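Local structure of laccase (Botrytis aclada, 3SQR) at residues R68-L72 with P98-D103; I123-R129 with Y155-Q161; D137-T143 with G520-L524; F180-I184 with G198-Q203. The protein catalyses the copper-dependent oxidation of hydroquinone-type phenols with reduction of dioxygen to water, and probably takes part in lignin degradation and the detoxification of lignin-derived products. All coordinates share one frame; numbering follows the deposited sequence.

Contact 1: R68-L72 with P98-D103; sequences REYWL and PAIIAD. With MAN (alpha-D-mannopyranose), chain C; NAG (2-acetamido-2-deoxy-beta-D-glucopyranose), chain G; NAG (2-acetamido-2-deoxy-beta-D-glucopyranose), chain B; BMA (beta-D-mannopyranose), chain D.
Tyr70 reaches from strand 68-72 to the segment 98-103, its ring lying on the side chain of Ile100. Tyr70 is modelled in two conformations, one of which is described here. CG stands beside the backbone N (chi1 -73°), and from CB the ring extends toward the other segment. Along one rim CE2 meets Ile100 CG2 at 3.7 Å; this methyl makes a CH-pi contact over the ring face. CE1, on the other rim, lies 3.8 Å from Ala99 O. The opposite face carries C6 of a glycan mannose, shifted toward the rim. At the tip, OH accepts a bond from Ile101 N (3.2 Å, 155°) and a weak one from mannose O6, so protein backbone and sugar share this hydroxyl. At one end of the contact, Leu72 CD2 packs on Pro98 CG at 3.9 Å while its CD1 touches Ile100 CD1. At the other, the extended Arg68 passes Ala102, and its NH2 forms a salt bridge with Asp103 OD2 (3.1 Å); the bond is weak, with guanidinium and carboxylate planes 87° apart, whereas NE pairs with Asp106. The strand axes run antiparallel 8.8 Å apart in different sheets, joined by side chains, as in the beta sandwich of a cupredoxin domain, here with a glycan laid against its border.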
# COMPACT_ATOMS: atom_id res chain seq x y z
N ARG A 68 4.76 16.40 14.98
CA ARG A 68 5.78 16.48 13.96
C ARG A 68 5.15 17.10 12.71
O ARG A 68 4.06 16.70 12.30
CB ARG A 68 6.27 15.10 13.64
CG ARG A 68 7.15 14.55 14.84
CD ARG A 68 7.85 13.36 14.45
NE ARG A 68 8.21 12.58 15.64
CZ ARG A 68 9.24 12.84 16.45
NH1 ARG A 68 10.05 13.88 16.24
NH2 ARG A 68 9.44 12.04 17.48
N GLU A 69 5.80 18.11 12.17
CA GLU A 69 5.26 18.87 11.08
C GLU A 69 6.08 18.71 9.80
O GLU A 69 7.31 18.77 9.82
CB GLU A 69 5.23 20.33 11.49
CG GLU A 69 4.54 21.24 10.47
CD GLU A 69 4.21 22.64 11.05
OE1 GLU A 69 5.01 23.14 11.85
OE2 GLU A 69 3.16 23.19 10.67
N TYR A 70 5.43 18.58 8.68
CA TYR A 70 6.09 18.32 7.42
C TYR A 70 5.46 19.19 6.36
O TYR A 70 4.27 19.47 6.40
CB TYR A 70 5.97 16.83 7.01
CG TYR A 70 6.80 15.88 7.78
CD1 TYR A 70 8.08 15.53 7.35
CD2 TYR A 70 6.32 15.29 8.91
CE1 TYR A 70 8.86 14.61 8.08
CE2 TYR A 70 7.06 14.40 9.62
CZ TYR A 70 8.32 14.06 9.22
OH TYR A 70 9.01 13.17 9.99
N TRP A 71 6.26 19.62 5.37
CA TRP A 71 5.77 20.32 4.22
C TRP A 71 6.11 19.48 3.02
O TRP A 71 7.25 19.14 2.82
CB TRP A 71 6.39 21.74 4.11
CG TRP A 71 5.80 22.74 5.00
CD1 TRP A 71 4.79 23.63 4.69
CD2 TRP A 71 6.16 22.98 6.34
NE1 TRP A 71 4.48 24.40 5.80
CE2 TRP A 71 5.33 24.02 6.82
CE3 TRP A 71 7.11 22.42 7.21
CZ2 TRP A 71 5.40 24.47 8.11
CZ3 TRP A 71 7.20 22.89 8.48
CH2 TRP A 71 6.36 23.91 8.92
N LEU A 72 5.12 19.11 2.23
CA LEU A 72 5.39 18.31 1.04
C LEU A 72 4.86 19.05 -0.13
O LEU A 72 3.77 19.61 -0.11
CB LEU A 72 4.70 16.94 1.08
CG LEU A 72 5.15 15.96 2.17
CD1 LEU A 72 4.36 14.66 2.18
CD2 LEU A 72 6.61 15.72 1.99
N PRO A 98 10.25 12.06 0.31
CA PRO A 98 10.86 12.17 1.65
C PRO A 98 10.29 11.18 2.63
O PRO A 98 9.12 10.87 2.60
CB PRO A 98 10.45 13.57 2.12
CG PRO A 98 10.06 14.31 0.97
CD PRO A 98 9.65 13.32 -0.12
N ALA A 99 11.14 10.69 3.52
CA ALA A 99 10.66 9.86 4.61
C ALA A 99 9.92 10.69 5.65
O ALA A 99 10.38 11.75 6.07
CB ALA A 99 11.84 9.15 5.30
N ILE A 100 8.78 10.17 6.09
CA ILE A 100 8.10 10.68 7.21
C ILE A 100 8.32 9.65 8.26
O ILE A 100 7.89 8.49 8.13
CB ILE A 100 6.63 10.86 6.89
CG1 ILE A 100 6.51 11.87 5.77
CG2 ILE A 100 5.86 11.22 8.18
CD1 ILE A 100 5.14 12.13 5.32
N ILE A 101 9.02 10.08 9.32
CA ILE A 101 9.42 9.19 10.42
C ILE A 101 8.85 9.80 11.69
O ILE A 101 9.07 11.00 11.99
CB ILE A 101 10.92 8.93 10.46
CG1 ILE A 101 11.41 8.29 9.13
CG2 ILE A 101 11.32 7.99 11.69
CD1 ILE A 101 13.00 8.02 8.99
N ALA A 102 8.10 9.01 12.42
CA ALA A 102 7.51 9.45 13.64
C ALA A 102 7.58 8.34 14.65
O ALA A 102 8.09 7.27 14.36
CB ALA A 102 6.02 9.94 13.40
N ASP A 103 7.18 8.63 15.88
CA ASP A 103 7.06 7.63 16.92
C ASP A 103 5.60 7.37 17.11
O ASP A 103 4.75 8.25 16.93
CB ASP A 103 7.60 8.13 18.29
CG ASP A 103 9.10 8.32 18.27
OD1 ASP A 103 9.79 7.57 17.59
OD2 ASP A 103 9.56 9.27 18.89
C1 MAN C . 11.84 19.50 10.58
C2 MAN C . 10.90 20.67 10.94
C3 MAN C . 10.24 20.39 12.31
C4 MAN C . 9.49 19.06 12.25
C5 MAN C . 10.45 17.94 11.82
C6 MAN C . 9.69 16.64 11.53
O2 MAN C . 9.96 20.94 9.90
O3 MAN C . 9.37 21.43 12.70
O4 MAN C . 8.66 18.81 13.40
O5 MAN C . 11.13 18.27 10.61
O6 MAN C . 10.59 15.61 11.12
C1 NAG G . 9.38 20.04 0.07
C2 NAG G . 9.99 20.60 1.33
C3 NAG G . 9.26 21.83 1.79
C4 NAG G . 9.25 22.84 0.67
C5 NAG G . 8.65 22.23 -0.56
C6 NAG G . 8.62 23.20 -1.74
C7 NAG G . 10.85 18.71 2.62
C8 NAG G . 10.47 17.69 3.67
N2 NAG G . 9.86 19.57 2.35
O3 NAG G . 9.95 22.36 2.85
O4 NAG G . 8.49 23.92 1.08
O5 NAG G . 9.38 21.07 -0.95
O6 NAG G . 10.00 23.55 -2.05
O7 NAG G . 11.96 18.70 2.09
C1 NAG B . 16.46 6.37 4.62
C2 NAG B . 16.29 7.85 4.95
C3 NAG B . 16.91 8.23 6.30
C4 NAG B . 16.52 7.25 7.40
C5 NAG B . 16.65 5.80 6.93
C6 NAG B . 16.20 4.80 8.01
C7 NAG B . 15.95 9.38 3.10
C8 NAG B . 16.51 10.22 2.00
N2 NAG B . 16.80 8.71 3.88
O3 NAG B . 16.50 9.54 6.67
O4 NAG B . 17.47 7.44 8.44
O5 NAG B . 15.94 5.59 5.70
O6 NAG B . 14.79 4.62 7.99
O7 NAG B . 14.71 9.31 3.26
C1 BMA D . 16.94 7.99 9.67
C2 BMA D . 17.99 7.83 10.78
C3 BMA D . 17.40 8.39 12.10
C4 BMA D . 16.92 9.84 11.90
C5 BMA D . 16.07 9.97 10.62
C6 BMA D . 15.79 11.43 10.28
O2 BMA D . 19.14 8.48 10.27
O3 BMA D . 18.22 8.25 13.26
O4 BMA D . 16.14 10.23 13.02
O5 BMA D . 16.68 9.36 9.49
O6 BMA D . 16.99 12.07 9.83

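Contact 2: I123-R129 with Y155-Q161; sequences IHWHGIR and YKFQVTQ. With CU (copper (II) ion), chain F.
In the first cupredoxin domain, the segment carrying His124 and His126 packs across the sandwich onto strand 155-158, with Trp125 set against Tyr155 and Phe157. The indole edge points at the face of Tyr155 in an offset edge-to-face pair, planes at 69°, with Trp125 CZ2 3.6 Å from Tyr155 CG. A chi1 of 54° brings the Phe157 ring over one indole face, its CZ 3.4 Å from Trp125 CG, and the two planes meet obliquely; Ile123 CG2 covers the other face. Phe157 also receives Ile128 CG2 at 3.8 Å. The Tyr155 hydroxyl accepts a nearly straight bond from Ile123 N (3.0 Å, 173°) and is bonded to Gln144 OE1 as well. This His-X-His pattern is that of multicopper oxidases: His126 ND1 binds copper at 2.0 Å with His168 and His527, while His124 is probably a ligand of the type 2 copper. The two histidines point away from the sandwich, toward the copper centre, while Trp125 between them faces its interior. From Trp125 to Ile128 the chain makes a type II turn, with Gly127 at positive phi. The Gln161 amide holds the turn and the residue after it: NE2 donates to Gly127 O (3.0 Å), which lies in the amide plane, and OE1 accepts from Arg129 N (2.9 Å). A water joins Thr160 OG1 to Arg129 NH1, which also bonds Tyr59 O.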
# COMPACT_ATOMS: atom_id res chain seq x y z
N ILE A 123 -3.53 12.70 -0.99
CA ILE A 123 -2.48 11.84 -0.45
C ILE A 123 -3.04 10.99 0.64
O ILE A 123 -3.59 11.51 1.62
CB ILE A 123 -1.32 12.64 0.11
CG1 ILE A 123 -0.85 13.67 -0.90
CG2 ILE A 123 -0.12 11.69 0.56
CD1 ILE A 123 -0.55 13.23 -2.30
N HIS A 124 -2.86 9.68 0.47
CA HIS A 124 -3.29 8.66 1.40
C HIS A 124 -2.06 8.11 2.20
O HIS A 124 -0.99 7.95 1.72
CB HIS A 124 -4.00 7.54 0.66
CG HIS A 124 -4.26 6.34 1.51
ND1 HIS A 124 -5.13 6.37 2.58
CD2 HIS A 124 -3.84 5.05 1.40
CE1 HIS A 124 -5.15 5.17 3.16
NE2 HIS A 124 -4.40 4.35 2.44
N TRP A 125 -2.34 7.85 3.45
CA TRP A 125 -1.33 7.39 4.44
C TRP A 125 -1.69 5.93 4.64
O TRP A 125 -2.67 5.59 5.31
CB TRP A 125 -1.42 8.28 5.70
CG TRP A 125 -1.67 9.70 5.32
CD1 TRP A 125 -2.90 10.34 5.20
CD2 TRP A 125 -0.70 10.65 4.88
NE1 TRP A 125 -2.71 11.58 4.71
CE2 TRP A 125 -1.39 11.79 4.46
CE3 TRP A 125 0.71 10.60 4.69
CZ2 TRP A 125 -0.77 12.86 3.91
CZ3 TRP A 125 1.34 11.68 4.13
CH2 TRP A 125 0.61 12.82 3.75
N HIS A 126 -0.94 5.06 3.94
CA HIS A 126 -1.39 3.71 3.76
C HIS A 126 -1.46 2.95 5.08
O HIS A 126 -0.50 2.79 5.79
CB HIS A 126 -0.61 2.99 2.65
CG HIS A 126 -1.14 1.64 2.39
ND1 HIS A 126 -1.59 1.25 1.16
CD2 HIS A 126 -1.23 0.56 3.19
CE1 HIS A 126 -1.97 -0.01 1.22
NE2 HIS A 126 -1.80 -0.45 2.46
N GLY A 127 -2.62 2.36 5.32
CA GLY A 127 -2.84 1.52 6.46
C GLY A 127 -3.06 2.30 7.74
O GLY A 127 -3.28 1.69 8.79
N ILE A 128 -3.05 3.62 7.65
CA ILE A 128 -3.23 4.44 8.81
C ILE A 128 -4.70 4.45 9.15
O ILE A 128 -5.50 4.82 8.34
CB ILE A 128 -2.64 5.89 8.62
CG1 ILE A 128 -1.10 5.79 8.42
CG2 ILE A 128 -2.86 6.73 9.88
CD1 ILE A 128 -0.28 5.13 9.59
N ARG A 129 -5.01 4.18 10.40
CA ARG A 129 -6.39 3.91 10.79
C ARG A 129 -7.30 5.13 10.62
O ARG A 129 -8.46 4.97 10.29
CB ARG A 129 -6.37 3.47 12.22
CG ARG A 129 -7.64 2.93 12.69
CD ARG A 129 -7.54 2.66 14.16
NE ARG A 129 -8.72 1.95 14.66
CZ ARG A 129 -8.85 1.59 15.95
NH1 ARG A 129 -7.93 1.91 16.80
NH2 ARG A 129 -9.87 0.86 16.35
N TYR A 155 -2.89 17.78 6.20
CA TYR A 155 -3.39 16.57 6.79
C TYR A 155 -2.92 16.52 8.23
O TYR A 155 -1.79 16.84 8.52
CB TYR A 155 -2.89 15.37 6.01
CG TYR A 155 -3.41 15.25 4.57
CD1 TYR A 155 -2.86 15.98 3.50
CD2 TYR A 155 -4.47 14.43 4.28
CE1 TYR A 155 -3.32 15.85 2.22
CE2 TYR A 155 -4.92 14.29 3.03
CZ TYR A 155 -4.38 14.99 1.98
OH TYR A 155 -4.87 14.79 0.69
N LYS A 156 -3.84 16.16 9.10
CA LYS A 156 -3.55 15.99 10.50
C LYS A 156 -4.05 14.71 11.01
O LYS A 156 -5.26 14.45 10.94
CB LYS A 156 -4.18 17.18 11.28
CG LYS A 156 -3.56 18.53 10.93
CD LYS A 156 -4.16 19.64 11.86
CE LYS A 156 -3.62 21.05 11.55
NZ LYS A 156 -3.73 21.97 12.79
N PHE A 157 -3.17 13.89 11.65
CA PHE A 157 -3.61 12.70 12.21
C PHE A 157 -2.61 12.23 13.21
O PHE A 157 -1.46 12.67 13.15
CB PHE A 157 -3.91 11.61 11.18
CG PHE A 157 -2.79 11.31 10.25
CD1 PHE A 157 -2.65 12.01 9.08
CD2 PHE A 157 -1.84 10.34 10.55
CE1 PHE A 157 -1.63 11.74 8.18
CE2 PHE A 157 -0.79 10.09 9.63
CZ PHE A 157 -0.73 10.79 8.42
N GLN A 158 -3.09 11.47 14.16
CA GLN A 158 -2.22 10.76 15.07
C GLN A 158 -1.83 9.42 14.52
O GLN A 158 -2.65 8.67 13.95
CB GLN A 158 -2.86 10.56 16.46
CG GLN A 158 -1.91 10.11 17.51
CD GLN A 158 -2.54 10.13 18.88
OE1 GLN A 158 -3.76 9.97 19.00
NE2 GLN A 158 -1.70 10.28 19.95
N VAL A 159 -0.59 8.99 14.84
CA VAL A 159 -0.28 7.63 14.48
C VAL A 159 -0.47 6.76 15.72
O VAL A 159 0.19 6.93 16.76
CB VAL A 159 1.12 7.45 13.86
CG1 VAL A 159 1.13 7.99 12.41
CG2 VAL A 159 2.27 8.15 14.73
N THR A 160 -1.47 5.91 15.63
CA THR A 160 -1.87 5.08 16.76
C THR A 160 -1.45 3.62 16.47
O THR A 160 -2.00 2.66 16.97
CB THR A 160 -3.39 5.18 16.94
OG1 THR A 160 -4.05 4.68 15.76
CG2 THR A 160 -3.79 6.63 17.12
N GLN A 161 -0.46 3.50 15.58
CA GLN A 161 0.05 2.25 15.06
C GLN A 161 1.57 2.48 14.92
O GLN A 161 2.03 3.62 14.86
CB GLN A 161 -0.51 1.93 13.66
CG GLN A 161 -1.96 1.66 13.64
CD GLN A 161 -2.52 1.88 12.29
OE1 GLN A 161 -2.79 3.05 11.89
NE2 GLN A 161 -2.71 0.79 11.57
CU CU F . -1.92 2.12 -0.58
O HOH W 1 -5.04 2.17 16.37

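Contact 3: D137-T143 with G520-L524; sequences DGVPGVT and GSWLL
Val139 and Val142 supply the apolar half of this contact, both turned toward Leu523 of the strand 520-524. Val139 CG1 touches Leu523 CD2 at 3.8 Å, the two side chains crossing at a slant, and Val142 CG2 approaches CD1 of the same leucine. The other branch of Val142, CG1, sits 3.2 Å from Ser521 O and also lies against Ser521 OG, with Thr143 CG2 alongside. The polar link is indirect. One water donates to Asp137 OD2 (2.8 Å) and to Ser521 O (2.9 Å) and accepts from Leu523 N (3.1 Å), bridging the loop carboxylate to the strand backbone. OD2 is bonded to His468 ND1 too, which makes Asp137 a second-shell partner of a copper ligand. Its carboxylate meets Trp522 at the indole edge, near the ring plane, with OD2 3.9 Å from CZ3 and the two planes 78° apart; the indole NE1 is taken by Asn518 O. Bonds within the loop hold its shape: Val139 O accepts from the backbone N of Val142 and of Thr143, and the side-chain OG1 of Thr143, with chi1 at 64°, accepts from Val139 N (3.0 Å). Bringing a loop of the first domain onto a strand of the third, next to histidines of the copper centre, is typical of multicopper oxidases, whose trinuclear cluster lies between these two domains.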
# COMPACT_ATOMS: atom_id res chain seq x y z
N ASP A 137 -7.87 10.86 5.34
CA ASP A 137 -7.50 9.60 4.72
C ASP A 137 -6.93 9.71 3.31
O ASP A 137 -6.23 8.82 2.82
CB ASP A 137 -8.66 8.62 4.78
CG ASP A 137 -8.28 7.22 4.47
OD1 ASP A 137 -7.24 6.74 5.03
OD2 ASP A 137 -9.02 6.56 3.71
N GLY A 138 -7.26 10.80 2.63
CA GLY A 138 -6.69 11.13 1.33
C GLY A 138 -7.23 10.38 0.16
O GLY A 138 -6.57 10.33 -0.86
N VAL A 139 -8.52 9.96 0.19
CA VAL A 139 -9.10 9.30 -0.94
C VAL A 139 -9.97 10.33 -1.66
O VAL A 139 -11.01 10.64 -1.11
CB VAL A 139 -9.96 8.14 -0.60
CG1 VAL A 139 -10.51 7.44 -1.83
CG2 VAL A 139 -9.06 7.09 0.25
N PRO A 140 -9.58 10.72 -2.84
CA PRO A 140 -10.38 11.73 -3.55
C PRO A 140 -11.67 11.08 -4.01
O PRO A 140 -11.66 9.94 -4.49
CB PRO A 140 -9.47 12.12 -4.72
CG PRO A 140 -8.69 10.90 -5.01
CD PRO A 140 -8.54 10.16 -3.71
N GLY A 141 -12.78 11.81 -3.87
CA GLY A 141 -14.05 11.20 -4.14
C GLY A 141 -14.68 10.47 -2.99
O GLY A 141 -15.85 10.08 -3.06
N VAL A 142 -13.89 10.15 -1.96
CA VAL A 142 -14.45 9.51 -0.77
C VAL A 142 -14.29 10.39 0.46
O VAL A 142 -15.28 10.72 1.15
CB VAL A 142 -13.82 8.13 -0.53
CG1 VAL A 142 -14.33 7.54 0.85
CG2 VAL A 142 -13.99 7.16 -1.76
N THR A 143 -13.04 10.76 0.82
CA THR A 143 -12.79 11.53 2.06
C THR A 143 -12.44 12.99 1.85
O THR A 143 -12.32 13.78 2.80
CB THR A 143 -11.70 10.87 2.91
OG1 THR A 143 -10.49 10.92 2.18
CG2 THR A 143 -12.05 9.43 3.23
N GLY A 520 -17.00 6.29 9.40
CA GLY A 520 -16.40 6.94 8.23
C GLY A 520 -16.79 6.27 6.93
O GLY A 520 -17.67 5.43 6.86
N SER A 521 -16.11 6.69 5.90
CA SER A 521 -16.34 6.18 4.60
C SER A 521 -15.02 5.62 4.15
O SER A 521 -14.10 6.38 3.84
CB SER A 521 -16.78 7.30 3.71
OG SER A 521 -15.87 8.38 3.78
N TRP A 522 -14.99 4.30 4.07
CA TRP A 522 -13.74 3.55 3.90
C TRP A 522 -13.68 2.80 2.59
O TRP A 522 -14.44 1.88 2.35
CB TRP A 522 -13.58 2.62 5.09
CG TRP A 522 -13.65 3.35 6.35
CD1 TRP A 522 -14.55 3.17 7.38
CD2 TRP A 522 -12.80 4.40 6.77
NE1 TRP A 522 -14.32 4.01 8.36
CE2 TRP A 522 -13.24 4.78 8.07
CE3 TRP A 522 -11.67 5.01 6.25
CZ2 TRP A 522 -12.61 5.74 8.81
CZ3 TRP A 522 -11.04 6.00 7.00
CH2 TRP A 522 -11.53 6.38 8.27
N LEU A 523 -12.75 3.19 1.77
CA LEU A 523 -12.53 2.57 0.48
C LEU A 523 -11.95 1.16 0.65
O LEU A 523 -11.13 0.91 1.55
CB LEU A 523 -11.59 3.42 -0.36
CG LEU A 523 -11.39 2.98 -1.81
CD1 LEU A 523 -12.75 3.16 -2.59
CD2 LEU A 523 -10.28 3.75 -2.47
N LEU A 524 -12.39 0.23 -0.18
CA LEU A 524 -11.75 -1.07 -0.27
C LEU A 524 -11.55 -1.31 -1.77
O LEU A 524 -12.45 -1.08 -2.55
CB LEU A 524 -12.62 -2.17 0.32
CG LEU A 524 -12.09 -3.60 0.06
CD1 LEU A 524 -12.38 -4.49 1.26
CD2 LEU A 524 -12.67 -4.15 -1.28
O HOH W 2 -11.47 5.83 2.64

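Contact 4: F180-I184 with G198-Q203; sequences FGPLI and GVIFLQ. With NAG (2-acetamido-2-deoxy-beta-D-glucopyranose), chain E; NAG (2-acetamido-2-deoxy-beta-D-glucopyranose), chain B.
Phe180 tucks its ring over its own main chain, flanked by N and C (chi1 68°), whereas Phe201 swings its ring away from its carbonyl carbon (chi1 -69°), and these settings bring the two rings together edge to face. The edge of Phe180 points at the face of Phe201, planes at 65°, with CE1 above the ring centre and 3.7 Å from Phe201 CD1. Val199 CG1 covers the opposite face of Phe201, so that ring is sandwiched, and Pro182 closes its edge: Pro182 N is 3.6 Å from Phe201 CZ. The next ring atom, Phe180 CZ, meets Gln203 OE1 at 3.3 Å, the amide oxygen lying near the ring plane. Toward the other end, Val199 CG2 rests on Pro182 CB and on Ile184 CD1, each at 3.8 Å. A glycan borders this end: an N-acetylglucosamine donates from N2 to Val199 O (2.8 Å), and O6 of the next one lies close to Ile184 CD1. Strand 180-186 runs between strands 100-103 and 163-169 in a sheet of the first domain, and strand 195-205 between 227-230 and 262-269 in the second, so the side chains here join two domains.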
# COMPACT_ATOMS: atom_id res chain seq x y z
N PHE A 180 4.93 8.59 -4.15
CA PHE A 180 4.88 7.81 -2.90
C PHE A 180 6.15 8.02 -2.09
O PHE A 180 7.15 8.46 -2.62
CB PHE A 180 4.72 6.31 -3.22
CG PHE A 180 5.90 5.69 -3.89
CD1 PHE A 180 6.95 5.17 -3.12
CD2 PHE A 180 6.02 5.64 -5.25
CE1 PHE A 180 8.09 4.61 -3.71
CE2 PHE A 180 7.15 5.03 -5.84
CZ PHE A 180 8.19 4.56 -5.08
N GLY A 181 6.11 7.69 -0.82
CA GLY A 181 7.27 7.79 0.06
C GLY A 181 7.05 6.90 1.24
O GLY A 181 5.95 6.33 1.41
N PRO A 182 8.11 6.70 2.04
CA PRO A 182 7.99 5.83 3.19
C PRO A 182 7.41 6.58 4.38
O PRO A 182 7.72 7.74 4.60
CB PRO A 182 9.43 5.43 3.46
CG PRO A 182 10.27 6.56 2.98
CD PRO A 182 9.46 7.23 1.85
N LEU A 183 6.59 5.88 5.18
CA LEU A 183 6.12 6.38 6.43
C LEU A 183 6.44 5.34 7.49
O LEU A 183 5.86 4.26 7.47
CB LEU A 183 4.62 6.58 6.32
CG LEU A 183 3.83 6.95 7.59
CD1 LEU A 183 4.35 8.08 8.39
CD2 LEU A 183 2.35 7.30 7.13
N ILE A 184 7.40 5.64 8.33
CA ILE A 184 7.95 4.72 9.33
C ILE A 184 7.57 5.26 10.66
O ILE A 184 7.86 6.43 10.97
CB ILE A 184 9.46 4.60 9.21
CG1 ILE A 184 9.78 3.90 7.91
CG2 ILE A 184 9.99 3.74 10.29
CD1 ILE A 184 11.32 3.86 7.57
N GLY A 198 15.91 0.65 7.18
CA GLY A 198 14.85 1.41 6.55
C GLY A 198 14.19 0.59 5.46
O GLY A 198 14.22 -0.67 5.40
N VAL A 199 13.45 1.31 4.65
CA VAL A 199 12.56 0.69 3.65
C VAL A 199 13.35 0.27 2.43
O VAL A 199 14.39 0.90 2.05
CB VAL A 199 11.44 1.67 3.25
CG1 VAL A 199 10.66 1.16 2.08
CG2 VAL A 199 10.41 1.88 4.41
N ILE A 200 12.92 -0.80 1.83
CA ILE A 200 13.36 -1.18 0.47
C ILE A 200 12.09 -1.31 -0.34
O ILE A 200 11.27 -2.21 -0.10
CB ILE A 200 14.09 -2.55 0.43
CG1 ILE A 200 15.33 -2.50 1.32
CG2 ILE A 200 14.41 -2.95 -1.03
CD1 ILE A 200 16.12 -3.79 1.44
N PHE A 201 11.86 -0.34 -1.22
CA PHE A 201 10.76 -0.36 -2.14
C PHE A 201 11.00 -1.31 -3.29
O PHE A 201 12.10 -1.42 -3.80
CB PHE A 201 10.48 1.03 -2.70
CG PHE A 201 9.92 1.98 -1.67
CD1 PHE A 201 8.60 1.85 -1.28
CD2 PHE A 201 10.70 2.97 -1.11
CE1 PHE A 201 8.08 2.70 -0.36
CE2 PHE A 201 10.17 3.86 -0.21
CZ PHE A 201 8.85 3.73 0.16
N LEU A 202 9.98 -2.07 -3.62
CA LEU A 202 10.02 -2.98 -4.76
C LEU A 202 8.92 -2.51 -5.72
O LEU A 202 7.78 -2.35 -5.31
CB LEU A 202 9.81 -4.41 -4.29
CG LEU A 202 10.74 -4.98 -3.25
CD1 LEU A 202 10.14 -6.29 -2.70
CD2 LEU A 202 12.15 -5.12 -3.85
N GLN A 203 9.24 -2.26 -6.97
CA GLN A 203 8.24 -1.81 -7.92
C GLN A 203 8.65 -2.14 -9.34
O GLN A 203 9.81 -2.38 -9.65
CB GLN A 203 8.03 -0.31 -7.81
CG GLN A 203 9.29 0.46 -8.13
CD GLN A 203 9.20 1.94 -7.86
OE1 GLN A 203 9.91 2.47 -7.04
NE2 GLN A 203 8.38 2.63 -8.64
C1 NAG E . 15.93 3.28 0.46
C2 NAG E . 17.00 3.10 1.53
C3 NAG E . 16.60 3.95 2.72
C4 NAG E . 16.42 5.42 2.33
C5 NAG E . 15.58 5.55 1.03
C6 NAG E . 15.94 6.81 0.28
C7 NAG E . 18.11 1.08 2.25
C8 NAG E . 18.01 -0.30 2.88
N2 NAG E . 17.00 1.77 2.06
O3 NAG E . 17.50 3.83 3.78
O4 NAG E . 15.76 6.12 3.40
O5 NAG E . 15.91 4.60 0.05
O6 NAG E . 14.92 7.11 -0.68
O7 NAG E . 19.18 1.58 1.91
C1 NAG B . 16.46 6.37 4.62
C2 NAG B . 16.29 7.85 4.95
C3 NAG B . 16.91 8.23 6.30
C4 NAG B . 16.52 7.25 7.40
C5 NAG B . 16.65 5.80 6.93
C6 NAG B . 16.20 4.80 8.01
C7 NAG B . 15.95 9.38 3.10
C8 NAG B . 16.51 10.22 2.00
N2 NAG B . 16.80 8.71 3.88
O3 NAG B . 16.50 9.54 6.67
O4 NAG B . 17.47 7.44 8.44
O5 NAG B . 15.94 5.59 5.70
O6 NAG B . 14.79 4.62 7.99
O7 NAG B . 14.71 9.31 3.26

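Overall arrangement
Contacts 1, 2 and 4 centre on the first cupredoxin domain. Contacts 1 and 2, about 12 Å apart between centres, join the same two sheets, strands 67-79 and 152-158 lying in one and 100-103 and 123-125 in the other; they close in series along the chain. Contact 4 lies about 13 Å from contact 1, centre to centre, shares its second sheet through neighbouring strands 100-103 and 180-186, and leads into the second domain. Contact 3, its centre about 12 Å from that of contact 2, alternates with it along the chain; His124 ND1 and Asp137 O link the two. Contacts 1 and 2 thus build the first domain's sandwich, while contacts 3 and 4 join it to the third and second domains.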